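Local coordinates for protein murein peptide amidase A (Escherichia coli O157:H7, PDB 5HXD) that probably hydrolyses the gamma-D-glutamyl-diaminopimelate amide bond of murein tripeptide, as a zinc-dependent amidase of the M14 carboxypeptidase family, at residues 161-166 / 207-212; 50-55 / 155-160; 169-174 / 231-236. All coordinates share one frame; numbering follows the deposited sequence.

Interaction 1 of 3, residues 161-166 / 207-212; sequences ACIEDP and ITAEFP
A G1 beta bulge, with A161 and C162 both facing E210, ends the antiparallel ladder between strands 162-164 and 206-210; E210 is the predicted proton donor/acceptor. The positive phi of A161 (54°) fits the bulge, as does the bond from C162 N to E210 O at 2.8 Å, which lies in the carbonyl plane on a lone pair. The local axes run at 170° and approach to 4.7 Å. C162 and E210 form a hydrogen-bonded pair, with E210 N to C162 O at 2.7 Å, and E164 and T208 another, with E164 N to T208 O at 2.7 Å. Past the bulge, A161 N reaches F211 O at 2.9 Å, the donor lying above the carbonyl plane.

Side chains alternate between the faces. On one, I163 CD1 meets A209 CB at 3.7 Å and I163 CG2 meets I207 CG2 at 3.9 Å. On the other, C162, E164, T208 and E210 line up; the E164 carboxylate lies close to T208 OG1 and nearly coplanar with that of E210 (7°), OE2 to OE2 3.5 Å.

Strand 206-210 is also paired with 153-157, and 162-164 with 183-184, while the ring of F211 packs on helix 53-65.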
# COMPACT_ATOMS: atom_id res chain seq x y z
N ALA A 161 7.45 15.96 -3.35
CA ALA A 161 7.05 16.68 -4.57
C ALA A 161 8.22 17.25 -5.39
O ALA A 161 8.25 18.45 -5.69
CB ALA A 161 6.07 17.80 -4.21
N CYS A 162 9.16 16.38 -5.76
CA CYS A 162 10.31 16.83 -6.53
C CYS A 162 11.13 15.67 -7.08
O CYS A 162 10.98 14.53 -6.64
CB CYS A 162 11.20 17.71 -5.65
SG CYS A 162 11.89 16.79 -4.27
N ILE A 163 12.00 15.99 -8.05
CA ILE A 163 12.92 15.04 -8.65
C ILE A 163 14.34 15.29 -8.15
O ILE A 163 14.92 16.34 -8.45
CB ILE A 163 12.92 15.14 -10.19
CG1 ILE A 163 11.51 14.98 -10.74
CG2 ILE A 163 13.86 14.09 -10.79
CD1 ILE A 163 10.89 13.66 -10.46
N GLU A 164 14.91 14.35 -7.39
CA GLU A 164 16.25 14.54 -6.84
C GLU A 164 17.31 13.87 -7.68
O GLU A 164 17.59 12.69 -7.48
CB GLU A 164 16.33 14.00 -5.43
CG GLU A 164 15.34 14.60 -4.49
CD GLU A 164 15.28 13.86 -3.19
OE1 GLU A 164 16.36 13.70 -2.56
OE2 GLU A 164 14.18 13.44 -2.81
N ASP A 165 17.91 14.61 -8.60
CA ASP A 165 18.97 14.06 -9.43
C ASP A 165 20.31 14.67 -9.06
O ASP A 165 20.60 15.81 -9.42
CB ASP A 165 18.69 14.30 -10.92
CG ASP A 165 19.59 13.48 -11.82
OD1 ASP A 165 20.65 13.04 -11.35
OD2 ASP A 165 19.23 13.27 -13.00
N PRO A 166 21.14 13.89 -8.34
CA PRO A 166 22.48 14.27 -7.87
C PRO A 166 23.45 14.57 -9.01
O PRO A 166 24.49 15.18 -8.79
CB PRO A 166 22.95 13.04 -7.08
CG PRO A 166 22.13 11.89 -7.62
CD PRO A 166 20.80 12.49 -8.01
N ILE A 207 18.28 8.17 -8.94
CA ILE A 207 17.44 9.35 -8.93
C ILE A 207 16.26 9.04 -8.04
O ILE A 207 15.56 8.06 -8.29
CB ILE A 207 16.93 9.72 -10.34
CG1 ILE A 207 18.02 10.34 -11.20
CG2 ILE A 207 15.76 10.69 -10.25
CD1 ILE A 207 17.51 10.73 -12.58
N THR A 208 16.01 9.85 -7.02
CA THR A 208 14.77 9.66 -6.29
C THR A 208 13.73 10.66 -6.82
O THR A 208 13.95 11.87 -6.87
CB THR A 208 14.94 9.80 -4.76
OG1 THR A 208 15.54 11.06 -4.45
CG2 THR A 208 15.82 8.69 -4.23
N ALA A 209 12.61 10.11 -7.28
CA ALA A 209 11.48 10.89 -7.73
C ALA A 209 10.43 10.93 -6.63
O ALA A 209 9.71 9.94 -6.43
CB ALA A 209 10.89 10.29 -9.01
N GLU A 210 10.31 12.06 -5.93
CA GLU A 210 9.32 12.19 -4.85
C GLU A 210 7.98 12.73 -5.35
O GLU A 210 7.88 13.89 -5.75
CB GLU A 210 9.84 13.10 -3.74
CG GLU A 210 11.08 12.59 -3.06
CD GLU A 210 10.77 11.99 -1.73
OE1 GLU A 210 9.59 11.69 -1.49
OE2 GLU A 210 11.71 11.83 -0.92
N PHE A 211 6.96 11.89 -5.32
CA PHE A 211 5.60 12.32 -5.60
C PHE A 211 5.21 13.43 -4.64
O PHE A 211 5.82 13.61 -3.60
CB PHE A 211 4.63 11.16 -5.45
CG PHE A 211 4.27 10.50 -6.74
CD1 PHE A 211 5.07 10.65 -7.86
CD2 PHE A 211 3.13 9.72 -6.82
CE1 PHE A 211 4.73 10.01 -9.05
CE2 PHE A 211 2.78 9.08 -8.01
CZ PHE A 211 3.58 9.23 -9.12
N PRO A 212 4.17 14.19 -4.99
CA PRO A 212 3.62 15.10 -3.98
C PRO A 212 2.60 14.32 -3.16
O PRO A 212 2.38 13.15 -3.46
CB PRO A 212 2.95 16.18 -4.82
CG PRO A 212 2.47 15.42 -6.04
CD PRO A 212 3.49 14.33 -6.29

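Interaction 2 of 3, residues 50-55 / 155-160; sequences GDENSS and SFHDPL. With ZN (zinc ion), chain C.
E52 and D158 make the main contact beside the zinc ion. Metal coordination comes first: E52 OE2 binds zinc at 2.4 Å. The first torsion of E52 (chi1 -54°) sets CG anti to the carbonyl carbon and beside the backbone N, and the second (chi2 -176°) sets CD in an extended line from there; the carboxylate at the end of this chain meets the metal. H157 is a predicted ligand too, but in this model its NE2 lies 4.0 Å from zinc, so the coordinates do not establish a bond from that nitrogen. With H49, E52 belongs to the HxxE zinc motif of M14 peptidases, and H49 ND1 also makes a weak hydrogen bond to E52 OE2.

Side-chain packing is the second element. The E52 and D158 side chains run alongside in opposing senses, with E52 CG 3.6 Å from D158 CB and the carboxylate planes 57° apart. Further along, F156 meets S55 through CB, 3.7 Å from S55 CB.

Among the polar contacts, S54 OG gives a weak hydrogen bond to D158 OD2 at 3.4 Å. Two waters also lie between the segments. One is within hydrogen-bonding distance of E52 O (2.7 Å), F156 O (3.1 Å) and S55 OG; the other is within such distance of E52 OE1 and F156 O. The backbone at E52 forms an inverse gamma turn, closed by a weak bond from N53 N to D51 O.

Strand 153-157 lies between strands 43-45 and 206-210 in the mixed sheet, and the ring of F156 packs on helix 224-230. The 50-55 segment runs into helix 53-65, with N53 touching N53 of the second subunit.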
# COMPACT_ATOMS: atom_id res chain seq x y z
N GLY A 50 6.79 1.42 3.07
CA GLY A 50 5.47 0.81 2.91
C GLY A 50 4.23 1.70 2.95
O GLY A 50 3.18 1.28 2.47
N ASP A 51 4.33 2.90 3.51
CA ASP A 51 3.20 3.85 3.43
C ASP A 51 3.22 4.77 2.19
O ASP A 51 2.27 5.52 1.96
CB ASP A 51 3.13 4.69 4.71
CG ASP A 51 4.41 5.44 4.98
OD1 ASP A 51 5.44 5.03 4.43
OD2 ASP A 51 4.41 6.42 5.76
N GLU A 52 4.28 4.69 1.37
CA GLU A 52 4.39 5.51 0.15
C GLU A 52 3.78 4.79 -1.05
O GLU A 52 4.44 4.45 -2.04
CB GLU A 52 5.85 5.91 -0.09
CG GLU A 52 6.44 6.60 1.13
CD GLU A 52 7.86 7.13 0.94
OE1 GLU A 52 8.60 6.62 0.08
OE2 GLU A 52 8.25 8.04 1.69
N ASN A 53 2.47 4.67 -0.94
CA ASN A 53 1.55 3.91 -1.76
C ASN A 53 1.18 4.43 -3.15
O ASN A 53 0.93 3.66 -4.08
CB ASN A 53 0.30 3.79 -0.88
CG ASN A 53 0.43 2.70 0.13
OD1 ASN A 53 -0.52 2.41 0.82
ND2 ASN A 53 1.52 1.92 0.05
N SER A 54 1.01 5.75 -3.24
CA SER A 54 0.55 6.38 -4.49
C SER A 54 1.48 6.17 -5.69
O SER A 54 1.06 6.32 -6.83
CB SER A 54 0.33 7.89 -4.29
OG SER A 54 1.54 8.57 -3.98
N SER A 55 2.73 5.83 -5.45
CA SER A 55 3.62 5.54 -6.58
C SER A 55 3.62 4.05 -6.93
O SER A 55 3.80 3.68 -8.08
CB SER A 55 5.05 6.05 -6.32
OG SER A 55 5.40 6.02 -4.94
N SER A 155 14.02 5.65 -8.13
CA SER A 155 13.30 5.18 -6.95
C SER A 155 12.26 6.19 -6.49
O SER A 155 12.59 7.30 -6.09
CB SER A 155 14.28 4.90 -5.82
OG SER A 155 13.61 4.87 -4.58
N PHE A 156 10.99 5.80 -6.57
CA PHE A 156 9.87 6.67 -6.22
C PHE A 156 9.53 6.68 -4.73
O PHE A 156 9.48 5.62 -4.11
CB PHE A 156 8.64 6.26 -7.00
CG PHE A 156 8.72 6.59 -8.44
CD1 PHE A 156 8.24 7.79 -8.90
CD2 PHE A 156 9.32 5.72 -9.32
CE1 PHE A 156 8.34 8.12 -10.22
CE2 PHE A 156 9.42 6.04 -10.65
CZ PHE A 156 8.93 7.24 -11.10
N HIS A 157 9.30 7.88 -4.17
CA HIS A 157 8.86 8.05 -2.78
C HIS A 157 7.69 9.04 -2.60
O HIS A 157 7.16 9.56 -3.57
CB HIS A 157 10.02 8.53 -1.91
CG HIS A 157 11.02 7.46 -1.59
ND1 HIS A 157 11.78 6.83 -2.56
CD2 HIS A 157 11.42 6.94 -0.41
CE1 HIS A 157 12.58 5.96 -1.99
NE2 HIS A 157 12.39 6.00 -0.68
N ASP A 158 7.35 9.28 -1.33
CA ASP A 158 6.38 10.29 -0.85
C ASP A 158 6.98 11.12 0.28
O ASP A 158 7.80 10.61 1.04
CB ASP A 158 5.12 9.65 -0.26
CG ASP A 158 4.05 9.44 -1.27
OD1 ASP A 158 4.24 9.88 -2.43
OD2 ASP A 158 3.04 8.81 -0.91
N PRO A 159 6.52 12.38 0.44
CA PRO A 159 5.63 13.15 -0.42
C PRO A 159 6.26 14.50 -0.75
O PRO A 159 5.55 15.52 -0.71
CB PRO A 159 4.40 13.32 0.46
CG PRO A 159 5.01 13.38 1.91
CD PRO A 159 6.47 12.94 1.80
N LEU A 160 7.55 14.51 -1.05
CA LEU A 160 8.32 15.75 -1.09
C LEU A 160 8.23 16.50 -2.42
O LEU A 160 8.87 17.54 -2.58
CB LEU A 160 9.77 15.47 -0.75
CG LEU A 160 9.86 14.85 0.64
CD1 LEU A 160 11.30 14.63 1.00
CD2 LEU A 160 9.15 15.71 1.69
ZN ZN C . 10.57 8.79 1.54
O HOH W 1 8.72 4.48 -1.13
O HOH W 2 6.96 4.20 -2.91

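Interaction 3 of 3, residues 169-174 / 231-236; sequences SELGEW and LRWHPK
E170 and P235 mark the nearest backbone approach, 7.2 Å between their CA atoms, where the first turn of helix 170-178 meets an irregular segment with no strand or helix of its own; the contact is made mainly by side chains, with the K236 backbone N as a polar exception.

W233 carries most of it. Its CG is anti to the backbone N (chi1 177°), and the indole reaches the helix between L171 and W174. Toward W174 the pair is edge-to-face: the edge of W233 addresses the face of the W174 indole, the planes stand at 63°, and the centroids of the two five-membered rings are 4.4 Å apart. The nearest atoms are W233 NE1 and W174 CG at 3.4 Å, and W233 CD1 also sits above the W174 ring, offset toward its rim.

L171 covers one face of W233. Its CD1 lies over the ring centre, 3.5 Å from the centroid of the W233 five-membered ring, a CH-pi contact, while L171 CD2 reaches W233 CZ3 at 3.9 Å on the six-membered part. The opposite face has P235 N above it, toward the rim. E170 CG approaches the edge, 4.0 Å from W233 CZ2 and near the ring plane.

The E170 chain is extended, which takes its carboxylate past the indole to the tail. There OE2 accepts a weak hydrogen bond from K236 N at 2.8 Å, with an N-H...O angle of only 118°, and OE1 lies beside P235 CB, the two side chains crossing at about a right angle.

Away from the zinc site, this is surface aromatic packing that joins the C-terminal tail, just after helix 224-230, to the start of helix 170-178, with L171 and W174 also touching L230 of helix 224-230.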
# COMPACT_ATOMS: atom_id res chain seq x y z
N SER A 169 21.07 15.37 -14.76
CA SER A 169 21.26 14.83 -16.11
C SER A 169 20.00 14.98 -16.97
O SER A 169 19.08 15.72 -16.62
CB SER A 169 21.66 13.37 -16.04
OG SER A 169 20.64 12.62 -15.40
N GLU A 170 19.97 14.28 -18.10
CA GLU A 170 18.84 14.36 -19.02
C GLU A 170 17.56 13.74 -18.45
O GLU A 170 16.46 14.33 -18.49
CB GLU A 170 19.20 13.69 -20.35
CG GLU A 170 18.11 13.77 -21.40
CD GLU A 170 18.51 13.10 -22.69
OE1 GLU A 170 19.66 12.63 -22.77
OE2 GLU A 170 17.67 13.03 -23.62
N LEU A 171 17.71 12.52 -17.94
CA LEU A 171 16.61 11.77 -17.36
C LEU A 171 16.02 12.57 -16.21
O LEU A 171 14.80 12.62 -16.03
CB LEU A 171 17.12 10.40 -16.90
CG LEU A 171 16.12 9.35 -16.43
CD1 LEU A 171 14.88 9.37 -17.31
CD2 LEU A 171 16.80 8.00 -16.49
N GLY A 172 16.90 13.22 -15.46
CA GLY A 172 16.49 14.06 -14.35
C GLY A 172 15.66 15.24 -14.79
O GLY A 172 14.70 15.62 -14.11
N GLU A 173 16.02 15.83 -15.93
CA GLU A 173 15.28 16.96 -16.48
C GLU A 173 14.06 16.48 -17.26
O GLU A 173 13.04 17.17 -17.32
CB GLU A 173 16.19 17.84 -17.35
CG GLU A 173 17.30 18.48 -16.52
CD GLU A 173 18.20 19.43 -17.29
OE1 GLU A 173 19.00 18.96 -18.14
OE2 GLU A 173 18.11 20.64 -17.01
N TRP A 174 14.15 15.28 -17.83
CA TRP A 174 12.97 14.66 -18.41
C TRP A 174 11.93 14.43 -17.32
O TRP A 174 10.76 14.78 -17.48
CB TRP A 174 13.30 13.33 -19.08
CG TRP A 174 12.09 12.74 -19.72
CD1 TRP A 174 11.63 12.99 -20.97
CD2 TRP A 174 11.15 11.84 -19.12
NE1 TRP A 174 10.47 12.29 -21.20
CE2 TRP A 174 10.15 11.58 -20.08
CE3 TRP A 174 11.05 11.23 -17.86
CZ2 TRP A 174 9.07 10.73 -19.83
CZ3 TRP A 174 9.96 10.38 -17.61
CH2 TRP A 174 8.99 10.14 -18.59
N LEU A 231 8.71 4.07 -18.58
CA LEU A 231 8.99 2.66 -18.84
C LEU A 231 9.64 2.44 -20.22
O LEU A 231 10.25 1.41 -20.46
CB LEU A 231 7.71 1.82 -18.73
CG LEU A 231 6.97 1.87 -17.38
CD1 LEU A 231 5.51 1.48 -17.50
CD2 LEU A 231 7.64 1.00 -16.34
N ARG A 232 9.51 3.42 -21.11
CA ARG A 232 10.06 3.32 -22.47
C ARG A 232 11.03 4.46 -22.81
O ARG A 232 11.21 4.78 -23.97
CB ARG A 232 8.92 3.31 -23.50
CG ARG A 232 8.02 4.54 -23.44
CD ARG A 232 7.03 4.62 -24.60
NE ARG A 232 6.37 5.92 -24.66
CZ ARG A 232 5.51 6.28 -25.62
NH1 ARG A 232 5.22 5.43 -26.59
NH2 ARG A 232 4.95 7.49 -25.61
N TRP A 233 11.63 5.06 -21.79
CA TRP A 233 12.43 6.26 -21.97
C TRP A 233 13.79 5.96 -22.58
O TRP A 233 14.47 5.03 -22.16
CB TRP A 233 12.63 6.98 -20.64
CG TRP A 233 13.52 8.22 -20.71
CD1 TRP A 233 13.11 9.52 -20.87
CD2 TRP A 233 14.96 8.29 -20.61
NE1 TRP A 233 14.19 10.37 -20.88
CE2 TRP A 233 15.35 9.63 -20.71
CE3 TRP A 233 15.97 7.32 -20.44
CZ2 TRP A 233 16.68 10.06 -20.66
CZ3 TRP A 233 17.30 7.74 -20.38
CH2 TRP A 233 17.63 9.09 -20.49
N HIS A 234 14.19 6.76 -23.56
CA HIS A 234 15.55 6.72 -24.10
C HIS A 234 16.05 8.15 -24.28
O HIS A 234 15.25 9.08 -24.36
CB HIS A 234 15.61 5.94 -25.43
CG HIS A 234 14.69 6.45 -26.49
ND1 HIS A 234 13.52 5.79 -26.85
CD2 HIS A 234 14.73 7.54 -27.29
CE1 HIS A 234 12.91 6.45 -27.80
NE2 HIS A 234 13.63 7.53 -28.09
N PRO A 235 17.39 8.33 -24.30
CA PRO A 235 17.93 9.69 -24.46
C PRO A 235 17.61 10.30 -25.83
O PRO A 235 17.13 9.58 -26.72
CB PRO A 235 19.44 9.50 -24.25
CG PRO A 235 19.68 8.03 -24.43
CD PRO A 235 18.45 7.34 -24.00
N LYS A 236 17.89 11.59 -25.98
CA LYS A 236 17.35 12.44 -27.05
C LYS A 236 17.37 11.92 -28.50
O LYS A 236 16.38 12.10 -29.22
CB LYS A 236 18.08 13.79 -27.04
CG LYS A 236 17.16 14.97 -27.34
CD LYS A 236 17.83 16.01 -28.22
CE LYS A 236 16.77 16.83 -28.96
NZ LYS A 236 17.35 17.56 -30.11

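How the interactions relate
Interactions 1 and 2 share the central mixed sheet, their centres 10 Å apart, because strand 206-210 pairs with both 162-164 and 153-157; F211 N to H157 O (2.9 Å) and I207 O to S155 N (2.9 Å) are probable hydrogen bonds between them. Together they bring residues to the predicted active site, which H49 helps complete: the E210 side chain lies about 4 Å from the zinc bound by E52. Interaction 3 is peripheral, its centre about 21 Å from that of interaction 2. It nevertheless touches interaction 1, where D165 OD2 meets G172 CA at 3.2 Å and accepts a hydrogen bond from S169 OG, while D165 OD1 is hydrogen-bonded to H205 NE2.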